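Local coordinates for 3-keto-5-aminohexanoate cleavage protein (Archaeoglobus fulgidus, PDB 3LOT), which probably catalyses, as a zinc-dependent beta-keto acid cleavage enzyme with a TIM-barrel fold, the cleavage of 3-keto-5-aminohexanoate, at residues G179-T184 with L199-G204; R269-L272 with A277-V280. All coordinates share one frame; numbering follows the deposited sequence.

Contact 1: G179-T184 with L199-G204; sequences GQIYNT and LQFIHG
Leu199 opens the contact by reaching tip to tip toward Thr184, its CD2 4.0 Å from Thr184 CG2. The threonine divides its two branches between helix and strand. With chi1 at -59°, Thr184 OG1 turns back along its own helix and donates to Gln180 O at 2.7 Å, tilted 20° from the carbonyl plane, while CG2, anti to the backbone N, faces the strand. Gln180 O also accepts from Thr184 N at 2.9 Å; the hydroxyl bond holds chi1 of Thr184 and so the direction of CG2. Replacing Thr184 with an alanine would probably open a gap beside Leu199 CD2 and strip Gln180 O of its hydroxyl partner. Gln200 makes no contact with the helix; its amide hydrogen-bonds to Glu174 and Ser235. At Phe201 the end of the side chain comes nearer the helix, putting Phe201 CE1 3.8 Å from Ile181 CD1, the methyl meeting the ring obliquely and the two side chains crossing at about a right angle. The interface is small, buried and apolar, with no hydrogen bond crossing it. It joins helix 178-189 to strand 197-203 within a beta-alpha-beta unit of the barrel. Leu173 of strand 170-175 touches both Thr184 and Leu199, helix 213-226 places Met219 on Ile181, and strand 232-238 supplies Tyr232 beside Leu199, with the nearby Trp234 ring against Phe201.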
loop_
_atom_site.group_PDB
_atom_site.type_symbol
_atom_site.label_atom_id
_atom_site.label_comp_id
_atom_site.label_asym_id
_atom_site.label_seq_id
_atom_site.Cartn_x
_atom_site.Cartn_y
_atom_site.Cartn_z
ATOM N N GLY D 179 -5.849 -8.786 11.413
ATOM C CA GLY D 179 -5.524 -9.950 12.247
ATOM C C GLY D 179 -6.456 -11.125 12.035
ATOM O O GLY D 179 -6.094 -12.280 12.229
ATOM N N GLN D 180 -7.697 -10.813 11.699
ATOM C CA GLN D 180 -8.727 -11.837 11.443
ATOM C C GLN D 180 -8.561 -12.537 10.085
ATOM O O GLN D 180 -8.946 -13.711 9.910
ATOM C CB GLN D 180 -10.130 -11.208 11.568
ATOM C CG GLN D 180 -10.412 -10.698 13.003
ATOM C CD GLN D 180 -11.867 -10.373 13.279
ATOM O OE1 GLN D 180 -12.741 -10.500 12.416
ATOM N NE2 GLN D 180 -12.136 -9.938 14.503
ATOM N N ILE D 181 -7.953 -11.845 9.126
ATOM C CA ILE D 181 -7.529 -12.523 7.894
ATOM C C ILE D 181 -6.358 -13.465 8.215
ATOM O O ILE D 181 -6.295 -14.599 7.752
ATOM C CB ILE D 181 -7.157 -11.540 6.798
ATOM C CG1 ILE D 181 -8.330 -10.531 6.578
ATOM C CG2 ILE D 181 -6.761 -12.316 5.548
ATOM C CD1 ILE D 181 -8.204 -9.633 5.310
ATOM N N TYR D 182 -5.443 -12.992 9.042
ATOM C CA TYR D 182 -4.368 -13.822 9.568
ATOM C C TYR D 182 -4.940 -15.032 10.282
ATOM O O TYR D 182 -4.447 -16.143 10.059
ATOM C CB TYR D 182 -3.417 -13.044 10.472
ATOM C CG TYR D 182 -2.237 -12.402 9.717
ATOM C CD1 TYR D 182 -1.063 -13.150 9.415
ATOM C CD2 TYR D 182 -2.309 -11.117 9.278
ATOM C CE1 TYR D 182 -0.008 -12.599 8.720
ATOM C CE2 TYR D 182 -1.273 -10.554 8.569
ATOM C CZ TYR D 182 -0.105 -11.280 8.317
ATOM O OH TYR D 182 0.944 -10.685 7.650
ATOM N N ASN D 183 -5.952 -14.803 11.139
ATOM C CA ASN D 183 -6.624 -15.924 11.806
ATOM C C ASN D 183 -7.201 -16.909 10.755
ATOM O O ASN D 183 -7.065 -18.146 10.897
ATOM C CB ASN D 183 -7.746 -15.479 12.751
ATOM C CG ASN D 183 -7.266 -14.645 13.961
ATOM O OD1 ASN D 183 -6.057 -14.468 14.198
ATOM N ND2 ASN D 183 -8.252 -14.085 14.721
ATOM N N THR D 184 -7.851 -16.350 9.719
ATOM C CA THR D 184 -8.421 -17.152 8.641
ATOM C C THR D 184 -7.382 -18.033 7.918
ATOM O O THR D 184 -7.619 -19.247 7.708
ATOM C CB THR D 184 -9.205 -16.268 7.678
ATOM O OG1 THR D 184 -10.245 -15.600 8.419
ATOM C CG2 THR D 184 -9.762 -17.090 6.502
ATOM N N LEU D 199 -14.947 -15.216 2.073
ATOM C CA LEU D 199 -14.655 -14.186 3.082
ATOM C C LEU D 199 -15.562 -12.978 2.902
ATOM O O LEU D 199 -15.897 -12.580 1.797
ATOM C CB LEU D 199 -13.187 -13.657 2.997
ATOM C CG LEU D 199 -11.920 -14.530 2.959
ATOM C CD1 LEU D 199 -10.698 -13.836 3.634
ATOM C CD2 LEU D 199 -12.125 -15.870 3.548
ATOM N N GLN D 200 -15.892 -12.333 3.999
ATOM C CA GLN D 200 -16.551 -11.075 3.934
ATOM C C GLN D 200 -15.790 -10.059 4.782
ATOM O O GLN D 200 -15.466 -10.303 5.946
ATOM C CB GLN D 200 -17.960 -11.249 4.402
ATOM C CG GLN D 200 -18.805 -9.988 4.389
ATOM C CD GLN D 200 -20.180 -10.311 3.916
ATOM O OE1 GLN D 200 -20.581 -9.892 2.847
ATOM N NE2 GLN D 200 -20.886 -11.143 4.679
ATOM N N PHE D 201 -15.471 -8.947 4.173
ATOM C CA PHE D 201 -14.688 -7.926 4.816
ATOM C C PHE D 201 -15.688 -6.904 5.346
ATOM O O PHE D 201 -16.523 -6.437 4.566
ATOM C CB PHE D 201 -13.771 -7.273 3.804
ATOM C CG PHE D 201 -12.798 -8.218 3.123
ATOM C CD1 PHE D 201 -12.224 -9.269 3.787
ATOM C CD2 PHE D 201 -12.388 -7.968 1.816
ATOM C CE1 PHE D 201 -11.280 -10.069 3.153
ATOM C CE2 PHE D 201 -11.456 -8.788 1.193
ATOM C CZ PHE D 201 -10.921 -9.838 1.861
ATOM N N ILE D 202 -15.659 -6.622 6.653
ATOM C CA ILE D 202 -16.634 -5.722 7.296
ATOM C C ILE D 202 -15.925 -4.475 7.831
ATOM O O ILE D 202 -15.032 -4.549 8.692
ATOM C CB ILE D 202 -17.414 -6.413 8.403
ATOM C CG1 ILE D 202 -18.055 -7.729 7.840
ATOM C CG2 ILE D 202 -18.507 -5.479 8.969
ATOM C CD1 ILE D 202 -19.165 -8.356 8.714
ATOM N N HIS D 203 -16.329 -3.333 7.314
ATOM C CA HIS D 203 -15.619 -2.068 7.554
ATOM C C HIS D 203 -16.489 -1.108 8.320
ATOM O O HIS D 203 -17.636 -0.867 7.936
ATOM C CB HIS D 203 -15.181 -1.470 6.195
ATOM C CG HIS D 203 -14.043 -2.224 5.554
ATOM N ND1 HIS D 203 -12.727 -1.810 5.640
ATOM C CD2 HIS D 203 -14.024 -3.385 4.854
ATOM C CE1 HIS D 203 -11.953 -2.670 5.004
ATOM N NE2 HIS D 203 -12.712 -3.650 4.535
ATOM N N GLY D 204 -15.933 -0.546 9.381
ATOM C CA GLY D 204 -16.528 0.563 10.090
ATOM C C GLY D 204 -17.073 0.236 11.469
ATOM O O GLY D 204 -17.788 1.032 12.032
#

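Contact 2: R269-L272 with A277-V280; sequences RGKL and AEQV
Glu278 carries this sparse surface contact, sending its carboxylate from the first turn of helix 276-289 toward the backbone of Leu272 and the amine of Lys271. The closer-knit part centres on OE1. Although Glu278 OE1 and Leu272 O are 4.5 Å apart, a water spans them, lying 2.8 Å from Leu272 O and 3.0 Å from Glu278 OE1. It is placed to donate to both oxygens, though other acceptors nearby compete for its two protons. The same OE1 accepts a direct hydrogen bond from Lys274 N, so the carboxylate also holds the chain just ahead of the helix, and Ser275 OG accepts from Glu278 N, a bond at the helix start. An extended glutamate chain, chi1 -160° and chi2 -172°, carries the group out this far, and Ile267 packs on it. The other side is loose. Lys271, exposed and nearly straight along its length, brings NZ to 4.4 Å from Glu278 OE2, too far for a salt bridge; opposite charges at this distance probably attract only modestly, and NZ has a long, weak ion pair with Glu268. The Leu272 side chain starts away from the helix and touches Tyr266, so it is the carbonyl of this residue that takes part, through the water. The two segments lie on the beta-alpha loop after barrel strand 256-259 and on the start of the outer helix 276-289, a beta-alpha junction of a TIM barrel.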
loop_
_atom_site.group_PDB
_atom_site.type_symbol
_atom_site.label_atom_id
_atom_site.label_comp_id
_atom_site.label_asym_id
_atom_site.label_seq_id
_atom_site.Cartn_x
_atom_site.Cartn_y
_atom_site.Cartn_z
ATOM N N ARG D 269 -27.459 10.538 2.323
ATOM C CA ARG D 269 -27.075 11.367 3.456
ATOM C C ARG D 269 -28.343 11.906 4.057
ATOM O O ARG D 269 -29.112 12.625 3.384
ATOM C CB ARG D 269 -26.170 12.536 3.029
ATOM N N GLY D 270 -28.580 11.521 5.314
ATOM C CA GLY D 270 -29.697 12.027 6.090
ATOM C C GLY D 270 -31.050 11.529 5.651
ATOM O O GLY D 270 -32.060 12.090 6.055
ATOM N N LYS D 271 -31.108 10.481 4.825
ATOM C CA LYS D 271 -32.416 10.004 4.362
ATOM C C LYS D 271 -32.601 8.518 4.633
ATOM O O LYS D 271 -31.904 7.706 4.052
ATOM C CB LYS D 271 -32.608 10.286 2.869
ATOM C CG LYS D 271 -34.048 10.123 2.430
ATOM C CD LYS D 271 -34.189 10.068 0.902
ATOM C CE LYS D 271 -35.633 10.054 0.499
ATOM N NZ LYS D 271 -35.797 9.367 -0.813
ATOM N N LEU D 272 -33.567 8.176 5.491
ATOM C CA LEU D 272 -33.742 6.788 5.865
ATOM C C LEU D 272 -34.187 6.018 4.639
ATOM O O LEU D 272 -35.004 6.497 3.856
ATOM C CB LEU D 272 -34.753 6.626 6.996
ATOM C CG LEU D 272 -34.321 7.260 8.323
ATOM C CD1 LEU D 272 -35.491 7.159 9.317
ATOM C CD2 LEU D 272 -33.036 6.626 8.866
ATOM N N ALA D 277 -35.228 -3.364 -0.145
ATOM C CA ALA D 277 -35.310 -3.404 -1.592
ATOM C C ALA D 277 -34.759 -2.127 -2.189
ATOM O O ALA D 277 -34.131 -2.168 -3.200
ATOM C CB ALA D 277 -36.753 -3.667 -2.061
ATOM N N GLU D 278 -34.977 -0.986 -1.545
ATOM C CA GLU D 278 -34.479 0.273 -2.070
ATOM C C GLU D 278 -32.946 0.345 -2.244
ATOM O O GLU D 278 -32.439 0.898 -3.216
ATOM C CB GLU D 278 -34.947 1.421 -1.165
ATOM C CG GLU D 278 -34.918 2.740 -1.817
ATOM C CD GLU D 278 -35.192 3.906 -0.842
ATOM O OE1 GLU D 278 -35.255 3.701 0.385
ATOM O OE2 GLU D 278 -35.325 5.041 -1.326
ATOM N N GLN D 279 -32.226 -0.188 -1.266
ATOM C CA GLN D 279 -30.771 -0.268 -1.305
ATOM C C GLN D 279 -30.315 -1.317 -2.322
ATOM O O GLN D 279 -29.339 -1.110 -3.043
ATOM C CB GLN D 279 -30.241 -0.633 0.087
ATOM C CG GLN D 279 -30.335 0.487 1.115
ATOM C CD GLN D 279 -29.926 0.035 2.525
ATOM O OE1 GLN D 279 -29.701 -1.152 2.765
ATOM N NE2 GLN D 279 -29.802 0.983 3.441
ATOM N N VAL D 280 -30.997 -2.453 -2.372
ATOM C CA VAL D 280 -30.679 -3.459 -3.396
ATOM C C VAL D 280 -30.845 -2.897 -4.814
ATOM O O VAL D 280 -29.967 -3.059 -5.635
ATOM C CB VAL D 280 -31.496 -4.742 -3.236
ATOM C CG1 VAL D 280 -31.229 -5.702 -4.417
ATOM C CG2 VAL D 280 -31.186 -5.380 -1.900
HETATM O O HOH W 1 -36.141 6.443 1.283
#

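How the contacts relate
Contact 1 closes along the chain before contact 2 opens, and the two do not touch: their centres lie 26 Å apart and their nearest atoms about 12 Å. Both belong to the same barrel. Contact 1 lies in the layer between the strands and the outer helices, where strand 197-203 meets helix 178-189, whereas contact 2 lies at the surface, where the chain leaving strand 256-259 enters helix 276-289. Strand 232-238 links the two regions, pairing in parallel with strands 197-203 and 256-259. Both contacts lie away from the zinc, which is held by His50, His52 and Glu262, and so belong to the framework of the barrel.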